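Local coordinates for putative glucarate dehydratase (Pseudomonas fluorescens, PDB 4IT1), which probably catalyses the magnesium-dependent dehydration of D-glucarate to 5-dehydro-4-deoxy-D-glucarate, the first step of D-glucarate degradation, at residues A[97-102]-A[127-132]; A[143-148]-A[153-158]; A[323-328]-A[355-360]; A[349-354]-A[392-397]. All blocks are in the same frame, centred on the assembly; numbering follows the deposited sequence.

Interaction 1 (A[97-102]-A[127-132])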
loop_
_atom_site.group_PDB
_atom_site.type_symbol
_atom_site.label_atom_id
_atom_site.label_comp_id
_atom_site.label_asym_id
_atom_site.label_seq_id
_atom_site.Cartn_x
_atom_site.Cartn_y
_atom_site.Cartn_z
ATOM N N GLN A 97 -7.767 -4.860 -13.696
ATOM C CA GLN A 97 -7.905 -5.236 -15.105
ATOM C C GLN A 97 -6.755 -4.623 -15.902
ATOM O O GLN A 97 -6.035 -5.339 -16.595
ATOM C CB GLN A 97 -9.255 -4.764 -15.661
ATOM C CG GLN A 97 -9.477 -4.985 -17.152
ATOM C CD GLN A 97 -10.086 -6.338 -17.463
ATOM O OE1 GLN A 97 -9.389 -7.358 -17.505
ATOM N NE2 GLN A 97 -11.397 -6.352 -17.693
ATOM N N LEU A 98 -6.580 -3.305 -15.782
ATOM C CA LEU A 98 -5.481 -2.594 -16.448
ATOM C C LEU A 98 -4.101 -3.228 -16.212
ATOM O O LEU A 98 -3.269 -3.251 -17.122
ATOM C CB LEU A 98 -5.446 -1.111 -16.054
ATOM C CG LEU A 98 -4.204 -0.325 -16.514
ATOM C CD1 LEU A 98 -4.172 -0.170 -18.028
ATOM C CD2 LEU A 98 -4.080 1.036 -15.853
ATOM N N ARG A 99 -3.865 -3.727 -14.999
ATOM C CA ARG A 99 -2.615 -4.415 -14.674
ATOM C C ARG A 99 -2.485 -5.741 -15.429
ATOM O O ARG A 99 -1.451 -6.000 -16.048
ATOM C CB ARG A 99 -2.469 -4.630 -13.158
ATOM C CG ARG A 99 -1.097 -5.140 -12.732
ATOM C CD ARG A 99 -0.913 -5.144 -11.216
ATOM N NE ARG A 99 -0.464 -3.850 -10.695
ATOM C CZ ARG A 99 0.800 -3.419 -10.707
ATOM N NH1 ARG A 99 1.769 -4.169 -11.222
ATOM N NH2 ARG A 99 1.099 -2.227 -10.205
ATOM N N ARG A 100 -3.532 -6.568 -15.388
ATOM C CA ARG A 100 -3.512 -7.864 -16.073
ATOM C C ARG A 100 -3.290 -7.711 -17.576
ATOM O O ARG A 100 -2.632 -8.544 -18.201
ATOM C CB ARG A 100 -4.793 -8.650 -15.811
ATOM C CG ARG A 100 -4.814 -9.411 -14.492
ATOM C CD ARG A 100 -6.050 -10.291 -14.395
ATOM N NE ARG A 100 -7.244 -9.591 -14.872
ATOM C CZ ARG A 100 -8.209 -9.099 -14.098
ATOM N NH1 ARG A 100 -9.236 -8.476 -14.655
ATOM N NH2 ARG A 100 -8.162 -9.230 -12.778
ATOM N N ILE A 101 -3.835 -6.632 -18.134
ATOM C CA ILE A 101 -3.672 -6.294 -19.545
ATOM C C ILE A 101 -2.219 -5.933 -19.879
ATOM O O ILE A 101 -1.655 -6.472 -20.837
ATOM C CB ILE A 101 -4.664 -5.178 -19.969
ATOM C CG1 ILE A 101 -6.072 -5.769 -20.092
ATOM C CG2 ILE A 101 -4.251 -4.508 -21.278
ATOM C CD1 ILE A 101 -7.168 -4.733 -20.185
ATOM N N VAL A 102 -1.621 -5.040 -19.087
ATOM C CA VAL A 102 -0.224 -4.641 -19.286
ATOM C C VAL A 102 0.721 -5.844 -19.189
ATOM O O VAL A 102 1.692 -5.931 -19.939
ATOM C CB VAL A 102 0.217 -3.532 -18.304
ATOM C CG1 VAL A 102 1.714 -3.276 -18.409
ATOM C CG2 VAL A 102 -0.549 -2.241 -18.558
ATOM N N LYS A 127 11.462 -3.414 -15.727
ATOM C CA LYS A 127 10.537 -2.301 -15.461
ATOM C C LYS A 127 9.389 -2.195 -16.463
ATOM O O LYS A 127 8.546 -1.303 -16.342
ATOM C CB LYS A 127 11.279 -0.967 -15.449
ATOM C CG LYS A 127 12.458 -0.881 -14.503
ATOM C CD LYS A 127 12.080 -0.238 -13.185
ATOM C CE LYS A 127 13.330 0.080 -12.374
ATOM N NZ LYS A 127 14.093 -1.152 -12.006
ATOM N N ALA A 128 9.359 -3.091 -17.449
ATOM C CA ALA A 128 8.403 -3.007 -18.558
ATOM C C ALA A 128 6.947 -2.893 -18.094
ATOM O O ALA A 128 6.249 -1.932 -18.438
ATOM C CB ALA A 128 8.575 -4.193 -19.500
ATOM N N VAL A 129 6.499 -3.879 -17.323
ATOM C CA VAL A 129 5.150 -3.876 -16.774
ATOM C C VAL A 129 4.895 -2.609 -15.934
ATOM O O VAL A 129 3.876 -1.943 -16.114
ATOM C CB VAL A 129 4.876 -5.171 -15.977
ATOM C CG1 VAL A 129 3.563 -5.087 -15.209
ATOM C CG2 VAL A 129 4.860 -6.372 -16.916
ATOM N N SER A 130 5.845 -2.260 -15.066
ATOM C CA SER A 130 5.696 -1.126 -14.150
ATOM C C SER A 130 5.632 0.242 -14.822
ATOM O O SER A 130 4.800 1.064 -14.450
ATOM C CB SER A 130 6.786 -1.142 -13.082
ATOM O OG SER A 130 6.525 -2.186 -12.170
ATOM N N ASN A 131 6.523 0.488 -15.783
ATOM C CA ASN A 131 6.527 1.734 -16.546
ATOM C C ASN A 131 5.237 1.945 -17.330
ATOM O O ASN A 131 4.679 3.047 -17.341
ATOM C CB ASN A 131 7.716 1.783 -17.501
ATOM C CG ASN A 131 9.039 1.755 -16.782
ATOM O OD1 ASN A 131 9.093 1.627 -15.558
ATOM N ND2 ASN A 131 10.123 1.881 -17.536
ATOM N N ALA A 132 4.766 0.881 -17.977
ATOM C CA ALA A 132 3.551 0.949 -18.786
ATOM C C ALA A 132 2.285 1.065 -17.932
ATOM O O ALA A 132 1.349 1.781 -18.300
ATOM C CB ALA A 132 3.463 -0.251 -19.719
#
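The helical part of the N-terminal capping domain, which in enolase-superfamily enzymes follows a three-stranded antiparallel sheet, supplies this contact: Val-102 of helix 95-107 meets Val-129 and Ala-132 near the start of helix 128-148. The segment axes come within 9.8 Å and run in broadly opposed directions, at 135° to each other. Val-102 points at the other helix and does most of the touching through one branch, CG1. With chi1 at 172° this methyl lies opposite the residue's own amide nitrogen, and that carries it across to the backbone of the partner helix, where CG1 is 3.4 Å from Val-129 O. The same methyl rests 3.7 Å from Ala-132 CB and 4.1 Å from Val-129 CG1, so a single branch fits against two successive side chains of one helix face. The closest CA atoms, those of Val-102 and Val-129, are 6.0 Å apart. Helix 74-87 packs against the same place, with Val-83 on Val-102 and Ile-79 on Ala-132. Arg-99, one turn earlier, reaches toward Val-129: its NH1 comes obliquely to within 4.5 Å of Val-129 CG1, while the polar end is committed to a salt bridge with Asp-324 and a cation-pi contact with Tyr-133, both beyond the two segments. No hydrogen bond joins the helices here. Within helix 95-107, by contrast, Arg-100 NH1 donates to Gln-97 OE1 at 3.1 Å, the donor standing above the carbonyl plane, 72° out of it, rather than on a lone pair.

Interaction 2 (A[143-148]-A[153-158])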
loop_
_atom_site.group_PDB
_atom_site.type_symbol
_atom_site.label_atom_id
_atom_site.label_comp_id
_atom_site.label_asym_id
_atom_site.label_seq_id
_atom_site.Cartn_x
_atom_site.Cartn_y
_atom_site.Cartn_z
ATOM N N LEU A 143 -8.597 10.774 -14.503
ATOM C CA LEU A 143 -9.938 10.646 -15.050
ATOM C C LEU A 143 -10.956 10.618 -13.920
ATOM O O LEU A 143 -11.859 11.459 -13.872
ATOM C CB LEU A 143 -10.069 9.369 -15.884
ATOM C CG LEU A 143 -11.024 9.322 -17.082
ATOM C CD1 LEU A 143 -11.808 8.021 -17.052
ATOM C CD2 LEU A 143 -11.986 10.500 -17.151
ATOM N N GLN A 144 -10.802 9.644 -13.022
ATOM C CA GLN A 144 -11.676 9.472 -11.859
ATOM C C GLN A 144 -11.879 10.783 -11.108
ATOM O O GLN A 144 -12.992 11.105 -10.707
ATOM C CB GLN A 144 -11.090 8.433 -10.905
ATOM C CG GLN A 144 -11.062 7.013 -11.443
ATOM C CD GLN A 144 -10.471 6.018 -10.458
ATOM O OE1 GLN A 144 -10.493 6.236 -9.248
ATOM N NE2 GLN A 144 -9.951 4.911 -10.977
ATOM N N ALA A 145 -10.790 11.531 -10.942
ATOM C CA ALA A 145 -10.782 12.780 -10.190
ATOM C C ALA A 145 -11.563 13.904 -10.873
ATOM O O ALA A 145 -12.199 14.715 -10.194
ATOM C CB ALA A 145 -9.355 13.214 -9.917
ATOM N N ARG A 146 -11.496 13.951 -12.205
ATOM C CA ARG A 146 -12.262 14.915 -13.005
ATOM C C ARG A 146 -13.772 14.634 -12.921
ATOM O O ARG A 146 -14.580 15.560 -12.801
ATOM C CB ARG A 146 -11.798 14.897 -14.470
ATOM C CG ARG A 146 -10.409 15.474 -14.732
ATOM C CD ARG A 146 -10.455 16.981 -14.909
ATOM N NE ARG A 146 -9.140 17.553 -15.195
ATOM C CZ ARG A 146 -8.834 18.841 -15.043
ATOM N NH1 ARG A 146 -9.742 19.700 -14.594
ATOM N NH2 ARG A 146 -7.611 19.272 -15.327
ATOM N N TYR A 147 -14.130 13.351 -12.980
ATOM C CA TYR A 147 -15.511 12.878 -12.866
ATOM C C TYR A 147 -16.087 13.105 -11.465
ATOM O O TYR A 147 -17.285 13.352 -11.305
ATOM C CB TYR A 147 -15.549 11.397 -13.241
ATOM C CG TYR A 147 -16.838 10.642 -12.988
ATOM C CD1 TYR A 147 -18.060 11.079 -13.507
ATOM C CD2 TYR A 147 -16.821 9.444 -12.271
ATOM C CE1 TYR A 147 -19.229 10.360 -13.287
ATOM C CE2 TYR A 147 -17.981 8.717 -12.051
ATOM C CZ TYR A 147 -19.182 9.177 -12.558
ATOM O OH TYR A 147 -20.326 8.445 -12.329
ATOM N N LEU A 148 -15.225 13.021 -10.456
ATOM C CA LEU A 148 -15.610 13.278 -9.075
ATOM C C LEU A 148 -15.475 14.745 -8.690
ATOM O O LEU A 148 -15.931 15.149 -7.622
ATOM C CB LEU A 148 -14.775 12.423 -8.129
ATOM C CG LEU A 148 -15.374 11.077 -7.738
ATOM C CD1 LEU A 148 -14.265 10.105 -7.380
ATOM C CD2 LEU A 148 -16.343 11.247 -6.578
ATOM N N VAL A 153 -5.304 13.911 -5.290
ATOM C CA VAL A 153 -4.875 13.563 -3.937
ATOM C C VAL A 153 -5.993 12.979 -3.043
ATOM O O VAL A 153 -5.721 12.133 -2.183
ATOM C CB VAL A 153 -4.167 14.766 -3.277
ATOM C CG1 VAL A 153 -5.134 15.927 -3.045
ATOM C CG2 VAL A 153 -3.467 14.350 -1.994
ATOM N N ASP A 154 -7.239 13.405 -3.275
ATOM C CA ASP A 154 -8.390 12.940 -2.492
ATOM C C ASP A 154 -8.725 11.472 -2.739
ATOM O O ASP A 154 -9.248 10.786 -1.849
ATOM C CB ASP A 154 -9.619 13.832 -2.733
ATOM C CG ASP A 154 -9.503 15.209 -2.054
ATOM O OD1 ASP A 154 -8.525 15.454 -1.309
ATOM O OD2 ASP A 154 -10.401 16.053 -2.266
ATOM N N LEU A 155 -8.422 10.996 -3.947
ATOM C CA LEU A 155 -8.533 9.575 -4.281
ATOM C C LEU A 155 -7.533 8.751 -3.488
ATOM O O LEU A 155 -7.759 7.573 -3.221
ATOM C CB LEU A 155 -8.278 9.355 -5.771
ATOM C CG LEU A 155 -9.366 9.778 -6.749
ATOM C CD1 LEU A 155 -8.743 10.053 -8.102
ATOM C CD2 LEU A 155 -10.445 8.710 -6.849
ATOM N N LEU A 156 -6.425 9.387 -3.122
ATOM C CA LEU A 156 -5.341 8.729 -2.410
ATOM C C LEU A 156 -5.414 8.971 -0.892
ATOM O O LEU A 156 -4.397 8.885 -0.201
ATOM C CB LEU A 156 -3.992 9.206 -2.969
ATOM C CG LEU A 156 -3.837 9.325 -4.495
ATOM C CD1 LEU A 156 -2.511 9.965 -4.882
ATOM C CD2 LEU A 156 -3.994 7.977 -5.180
ATOM N N GLY A 157 -6.612 9.282 -0.388
ATOM C CA GLY A 157 -6.839 9.482 1.052
ATOM C C GLY A 157 -6.783 10.908 1.600
ATOM O O GLY A 157 -6.990 11.115 2.796
ATOM N N GLY A 158 -6.492 11.886 0.742
ATOM C CA GLY A 158 -6.473 13.298 1.136
ATOM C C GLY A 158 -5.095 13.893 1.352
ATOM O O GLY A 158 -4.142 13.173 1.642
#
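Leu-155 packs against the last turns of helix 128-148, among Gln-144, Ala-145 and Leu-148. It comes from a short helical turn that closes in a Schellman motif, on the way from the capping domain to the first strand of the barrel. The two branches of Leu-155 divide the work. CD1 goes to Ala-145, 3.7 Å from its CB and 3.8 Å from its backbone N, and CD2 goes to Gln-144 and Leu-148, lying 4.1 Å from Leu-148 CD1. The leucine side chain slants across those of both Gln-144 and Leu-148 instead of running alongside them. Gln-144 contributes through its stem and its amide: chi1 of -67° sets CG beside the backbone nitrogen, the chain then runs out extended, and OE1 ends 3.4 Å from Leu-155 CD2. This contact buries OE1 against a methyl with no polar partner in the model, whereas NE2 is held by Pro-92 O. The same region touches the second subunit, since Leu-148 packs on Leu-148 of that subunit and Gly-158 O accepts a hydrogen bond from its Asn-96 ND2. The turn presenting Leu-155 is kept in shape by its own backbone. Gly-157 adopts a positive phi of 95°, and its N makes a weak bond to Asp-154 O. Val-153 O takes two donors from opposite faces of its plane, Leu-156 N at 3.0 Å and Gly-158 N also at 3.0 Å.

Interaction 3 (A[323-328]-A[355-360])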
loop_
_atom_site.group_PDB
_atom_site.type_symbol
_atom_site.label_atom_id
_atom_site.label_comp_id
_atom_site.label_asym_id
_atom_site.label_seq_id
_atom_site.Cartn_x
_atom_site.Cartn_y
_atom_site.Cartn_z
ATOM N N ARG A 323 -0.439 4.679 -6.481
ATOM C CA ARG A 323 -0.801 3.807 -5.375
ATOM C C ARG A 323 0.351 2.900 -4.949
ATOM O O ARG A 323 0.504 2.610 -3.756
ATOM C CB ARG A 323 -2.057 2.995 -5.695
ATOM C CG ARG A 323 -3.331 3.818 -5.580
ATOM C CD ARG A 323 -4.585 2.999 -5.850
ATOM N NE ARG A 323 -5.764 3.865 -5.872
ATOM C CZ ARG A 323 -6.984 3.489 -6.252
ATOM N NH1 ARG A 323 -7.221 2.247 -6.657
ATOM N NH2 ARG A 323 -7.979 4.364 -6.223
ATOM N N ASP A 324 1.158 2.467 -5.921
ATOM C CA ASP A 324 2.340 1.649 -5.645
ATOM C C ASP A 324 3.383 2.458 -4.881
ATOM O O ASP A 324 4.070 1.932 -4.000
ATOM C CB ASP A 324 2.943 1.087 -6.946
ATOM C CG ASP A 324 2.225 -0.167 -7.446
ATOM O OD1 ASP A 324 1.303 -0.673 -6.765
ATOM O OD2 ASP A 324 2.593 -0.656 -8.533
ATOM N N THR A 325 3.493 3.736 -5.233
ATOM C CA THR A 325 4.361 4.681 -4.530
ATOM C C THR A 325 3.958 4.875 -3.048
ATOM O O THR A 325 4.823 5.060 -2.179
ATOM C CB THR A 325 4.400 6.030 -5.269
ATOM O OG1 THR A 325 4.978 5.842 -6.567
ATOM C CG2 THR A 325 5.232 7.036 -4.528
ATOM N N GLN A 326 2.654 4.816 -2.772
ATOM C CA GLN A 326 2.142 4.935 -1.409
ATOM C C GLN A 326 2.502 3.679 -0.630
ATOM O O GLN A 326 2.962 3.752 0.517
ATOM C CB GLN A 326 0.622 5.121 -1.405
ATOM C CG GLN A 326 0.126 6.396 -2.059
ATOM C CD GLN A 326 -1.359 6.600 -1.846
ATOM O OE1 GLN A 326 -1.789 7.057 -0.787
ATOM N NE2 GLN A 326 -2.150 6.257 -2.849
ATOM N N THR A 327 2.295 2.528 -1.266
ATOM C CA THR A 327 2.753 1.255 -0.715
ATOM C C THR A 327 4.231 1.336 -0.371
ATOM O O THR A 327 4.616 1.006 0.748
ATOM C CB THR A 327 2.497 0.091 -1.676
ATOM O OG1 THR A 327 1.116 0.087 -2.027
ATOM C CG2 THR A 327 2.830 -1.235 -1.003
ATOM N N LEU A 328 5.047 1.805 -1.316
ATOM C CA LEU A 328 6.464 1.972 -1.032
ATOM C C LEU A 328 6.703 2.873 0.187
ATOM O O LEU A 328 7.498 2.523 1.062
ATOM C CB LEU A 328 7.255 2.483 -2.250
ATOM C CG LEU A 328 8.746 2.755 -1.967
ATOM C CD1 LEU A 328 9.530 1.509 -1.522
ATOM C CD2 LEU A 328 9.414 3.426 -3.150
ATOM N N ALA A 355 3.656 15.443 -7.333
ATOM C CA ALA A 355 3.299 16.327 -6.208
ATOM C C ALA A 355 2.101 15.814 -5.414
ATOM O O ALA A 355 2.135 15.790 -4.185
ATOM C CB ALA A 355 3.063 17.757 -6.676
ATOM N N HIS A 356 1.063 15.381 -6.125
ATOM C CA HIS A 356 -0.135 14.838 -5.501
ATOM C C HIS A 356 0.101 13.598 -4.645
ATOM O O HIS A 356 -0.458 13.497 -3.555
ATOM C CB HIS A 356 -1.230 14.585 -6.540
ATOM C CG HIS A 356 -2.047 15.799 -6.852
ATOM N ND1 HIS A 356 -3.402 15.869 -6.606
ATOM C CD2 HIS A 356 -1.695 17.002 -7.368
ATOM C CE1 HIS A 356 -3.852 17.057 -6.970
ATOM N NE2 HIS A 356 -2.836 17.763 -7.434
ATOM N N VAL A 357 0.898 12.645 -5.130
ATOM C CA VAL A 357 1.175 11.449 -4.326
ATOM C C VAL A 357 2.091 11.842 -3.177
ATOM O O VAL A 357 1.905 11.391 -2.055
ATOM C CB VAL A 357 1.721 10.245 -5.152
ATOM C CG1 VAL A 357 3.098 10.528 -5.723
ATOM C CG2 VAL A 357 1.743 8.978 -4.311
ATOM N N ALA A 358 3.049 12.717 -3.465
ATOM C CA ALA A 358 3.894 13.310 -2.439
ATOM C C ALA A 358 3.066 13.995 -1.341
ATOM O O ALA A 358 3.497 14.074 -0.186
ATOM C CB ALA A 358 4.855 14.302 -3.072
ATOM N N ALA A 359 1.879 14.475 -1.717
ATOM C CA ALA A 359 1.014 15.234 -0.822
ATOM C C ALA A 359 0.171 14.323 0.050
ATOM O O ALA A 359 -0.240 14.716 1.139
ATOM C CB ALA A 359 0.123 16.185 -1.614
ATOM N N ALA A 360 -0.085 13.107 -0.430
ATOM C CA ALA A 360 -0.889 12.148 0.330
ATOM C C ALA A 360 -0.081 11.267 1.284
ATOM O O ALA A 360 -0.663 10.466 2.031
ATOM C CB ALA A 360 -1.736 11.293 -0.601
#
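Arg-323 O is gripped twice by Thr-327, one turn further along helix 322-334: the hydroxyl OG1 donates to it at 3.1 Å and the backbone N does so too, the two arriving from opposite faces of the carbonyl plane. The hydroxyl is thereby folded back on its own helix, on the side turned from helix 348-360. The contact between the helices is apolar and centres on Val-357. Its CG2 is 3.8 Å from Gln-326 CG and 4.0 Å from Thr-325 CG2, wedging one methyl between two consecutive residues. The rotamer explains which branch does this: at a chi1 of 67° CG1 takes the crowded position between backbone N and carbonyl carbon, and CG2, opposite the nitrogen, is the one thrust at the neighbour. Val-357 stands at about a right angle to Thr-325 and slants across Gln-326. The OG1 of Thr-325 is bonded to Gly-321 O, just before its own helix, while its CG2, opposite the backbone nitrogen, faces the valine. The side chain of the predicted proton acceptor His-342 is about 10 Å from that of Thr-325. The axes of the two segments are 9.9 Å apart at their closest and cross at -37°, running in roughly the same direction. This is the packing of successive outer helices in the modified TIM barrel of the enolase superfamily. Leu-156 of the loop after helix 128-148 touches Gln-326. Strand 338-341 lies between the helices in sequence, and its Met-341 touches both Thr-325 and Ala-358, while Leu-328 leans on Val-312 and Ala-314 of strand 311-314.

Interaction 4 (A[349-354]-A[392-397])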
loop_
_atom_site.group_PDB
_atom_site.type_symbol
_atom_site.label_atom_id
_atom_site.label_comp_id
_atom_site.label_asym_id
_atom_site.label_seq_id
_atom_site.Cartn_x
_atom_site.Cartn_y
_atom_site.Cartn_z
ATOM N N ILE A 349 2.848 17.715 -16.253
ATOM C CA ILE A 349 1.975 16.586 -15.929
ATOM C C ILE A 349 2.644 15.687 -14.880
ATOM O O ILE A 349 2.083 15.439 -13.805
ATOM C CB ILE A 349 1.593 15.752 -17.176
ATOM C CG1 ILE A 349 0.856 16.618 -18.206
ATOM C CG2 ILE A 349 0.759 14.539 -16.771
ATOM C CD1 ILE A 349 0.431 15.886 -19.465
ATOM N N SER A 350 3.849 15.219 -15.193
ATOM C CA SER A 350 4.623 14.416 -14.253
ATOM C C SER A 350 4.778 15.141 -12.919
ATOM O O SER A 350 4.563 14.552 -11.854
ATOM C CB SER A 350 5.997 14.065 -14.837
ATOM O OG SER A 350 5.884 13.037 -15.805
ATOM N N LEU A 351 5.134 16.423 -12.991
ATOM C CA LEU A 351 5.374 17.228 -11.804
ATOM C C LEU A 351 4.172 17.184 -10.858
ATOM O O LEU A 351 4.346 17.094 -9.644
ATOM C CB LEU A 351 5.727 18.669 -12.189
ATOM C CG LEU A 351 6.194 19.656 -11.107
ATOM C CD1 LEU A 351 7.446 19.182 -10.376
ATOM C CD2 LEU A 351 6.420 21.042 -11.697
ATOM N N MET A 352 2.965 17.202 -11.419
ATOM C CA MET A 352 1.742 17.225 -10.618
ATOM C C MET A 352 1.346 15.865 -10.056
ATOM O O MET A 352 0.913 15.780 -8.900
ATOM C CB MET A 352 0.569 17.870 -11.378
ATOM C CG MET A 352 0.673 19.384 -11.496
ATOM S SD MET A 352 0.854 20.218 -9.903
ATOM C CE MET A 352 1.897 21.589 -10.369
ATOM N N ALA A 353 1.473 14.815 -10.871
ATOM C CA ALA A 353 1.233 13.447 -10.408
ATOM C C ALA A 353 2.167 13.151 -9.238
ATOM O O ALA A 353 1.737 12.683 -8.183
ATOM C CB ALA A 353 1.453 12.452 -11.532
ATOM N N MET A 354 3.444 13.463 -9.434
ATOM C CA MET A 354 4.432 13.360 -8.382
ATOM C C MET A 354 4.012 14.169 -7.142
ATOM O O MET A 354 3.994 13.627 -6.035
ATOM C CB MET A 354 5.804 13.803 -8.892
ATOM C CG MET A 354 6.893 13.726 -7.833
ATOM S SD MET A 354 8.551 14.177 -8.379
ATOM C CE MET A 354 8.228 15.659 -9.333
ATOM N N GLY A 392 10.047 27.457 -3.461
ATOM C CA GLY A 392 10.556 26.103 -3.637
ATOM C C GLY A 392 9.500 25.038 -3.423
ATOM O O GLY A 392 9.815 23.934 -2.984
ATOM N N CYS A 393 8.250 25.369 -3.740
ATOM C CA CYS A 393 7.131 24.456 -3.531
ATOM C C CYS A 393 6.143 24.448 -4.684
ATOM O O CYS A 393 6.077 25.386 -5.476
ATOM C CB CYS A 393 6.373 24.804 -2.245
ATOM S SG CYS A 393 7.166 24.296 -0.704
ATOM N N VAL A 394 5.360 23.379 -4.738
ATOM C CA VAL A 394 4.277 23.229 -5.688
ATOM C C VAL A 394 2.971 23.148 -4.898
ATOM O O VAL A 394 2.816 22.288 -4.022
ATOM C CB VAL A 394 4.471 21.959 -6.544
ATOM C CG1 VAL A 394 3.269 21.703 -7.427
ATOM C CG2 VAL A 394 5.729 22.067 -7.393
ATOM N N LYS A 395 2.042 24.054 -5.208
ATOM C CA LYS A 395 0.742 24.115 -4.540
ATOM C C LYS A 395 -0.205 23.010 -4.987
ATOM O O LYS A 395 -0.394 22.789 -6.184
ATOM C CB LYS A 395 0.069 25.473 -4.787
ATOM C CG LYS A 395 0.230 26.489 -3.667
ATOM C CD LYS A 395 1.456 27.372 -3.850
ATOM C CE LYS A 395 1.270 28.700 -3.131
ATOM N NZ LYS A 395 2.509 29.527 -3.115
ATOM N N ILE A 396 -0.806 22.330 -4.013
ATOM C CA ILE A 396 -1.910 21.412 -4.283
ATOM C C ILE A 396 -3.212 22.177 -4.045
ATOM O O ILE A 396 -3.433 22.717 -2.956
ATOM C CB ILE A 396 -1.850 20.143 -3.390
ATOM C CG1 ILE A 396 -0.469 19.481 -3.463
ATOM C CG2 ILE A 396 -2.957 19.152 -3.749
ATOM C CD1 ILE A 396 -0.067 19.001 -4.845
ATOM N N THR A 397 -4.062 22.224 -5.068
ATOM C CA THR A 397 -5.300 23.004 -5.010
ATOM C C THR A 397 -6.548 22.121 -5.054
ATOM O O THR A 397 -6.459 20.892 -4.985
ATOM C CB THR A 397 -5.373 24.062 -6.136
ATOM O OG1 THR A 397 -5.783 23.444 -7.365
ATOM C CG2 THR A 397 -4.026 24.760 -6.327
#
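Leu-351 and Val-394, which meet across this contact, both touch the aromatic side chain of Phe-166 on strand 163-170; between the two segments themselves the contact is made by aliphatic carbons and a thioether. The setting is the modified TIM barrel of the enolase superfamily. Helix 348-360 follows strand 338-341, the seventh parallel strand in the sheet, and strand 393-395 runs antiparallel to strand 163-170, the first. Backbone hydrogen bonds of Val-394 with Val-164 and of Gly-392 with Phe-166 hold this edge strand in place. The CA atoms of Met-352 and Val-394 are 8.2 Å apart, so side chains have to span the gap. Val-394 points directly at the helix and straddles two of its residues. Its CG2 meets Leu-351 CG at a loose 4.5 Å, while CG1, set opposite the backbone nitrogen by a chi1 of 173°, is given to the methionine. Met-352 starts off to one side of the strand, but a bend at chi2 (-55°) and another at chi3 bring its sulfur end back, with the two side chains slanting across each other. Ala-355, one turn on, also touches Val-394, and Leu-387 packs on Met-352. SD is 3.8 Å from Val-394 CG1, an ordinary separation; the terminal CE is modelled 3.2 Å from that same CG1, tighter than normal van der Waals contact, which leaves the exact place of the methyl doubtful.

How the interactions relate
From the N terminus, interaction 1 closes a loop of 24 residues inside the capping domain, and interaction 2 then closes a short turn of four at the other end of helix 128-148. Interactions 3 and 4 come later, in the barrel domain, and cross: 349-354 and 355-360 are successive parts of helix 348-360, whose partners lie before and after it in the chain. The domains are tied together by the Arg-99 to Asp-324 salt bridge, joining interaction 1 to 3, and by the probable hydrogen bond from Val-153 N to His-356 ND1, joining 2 to 3. Ile-396 of interaction 4 packs against both Val-153 and His-356. Interactions 2 and 3 also face the second subunit.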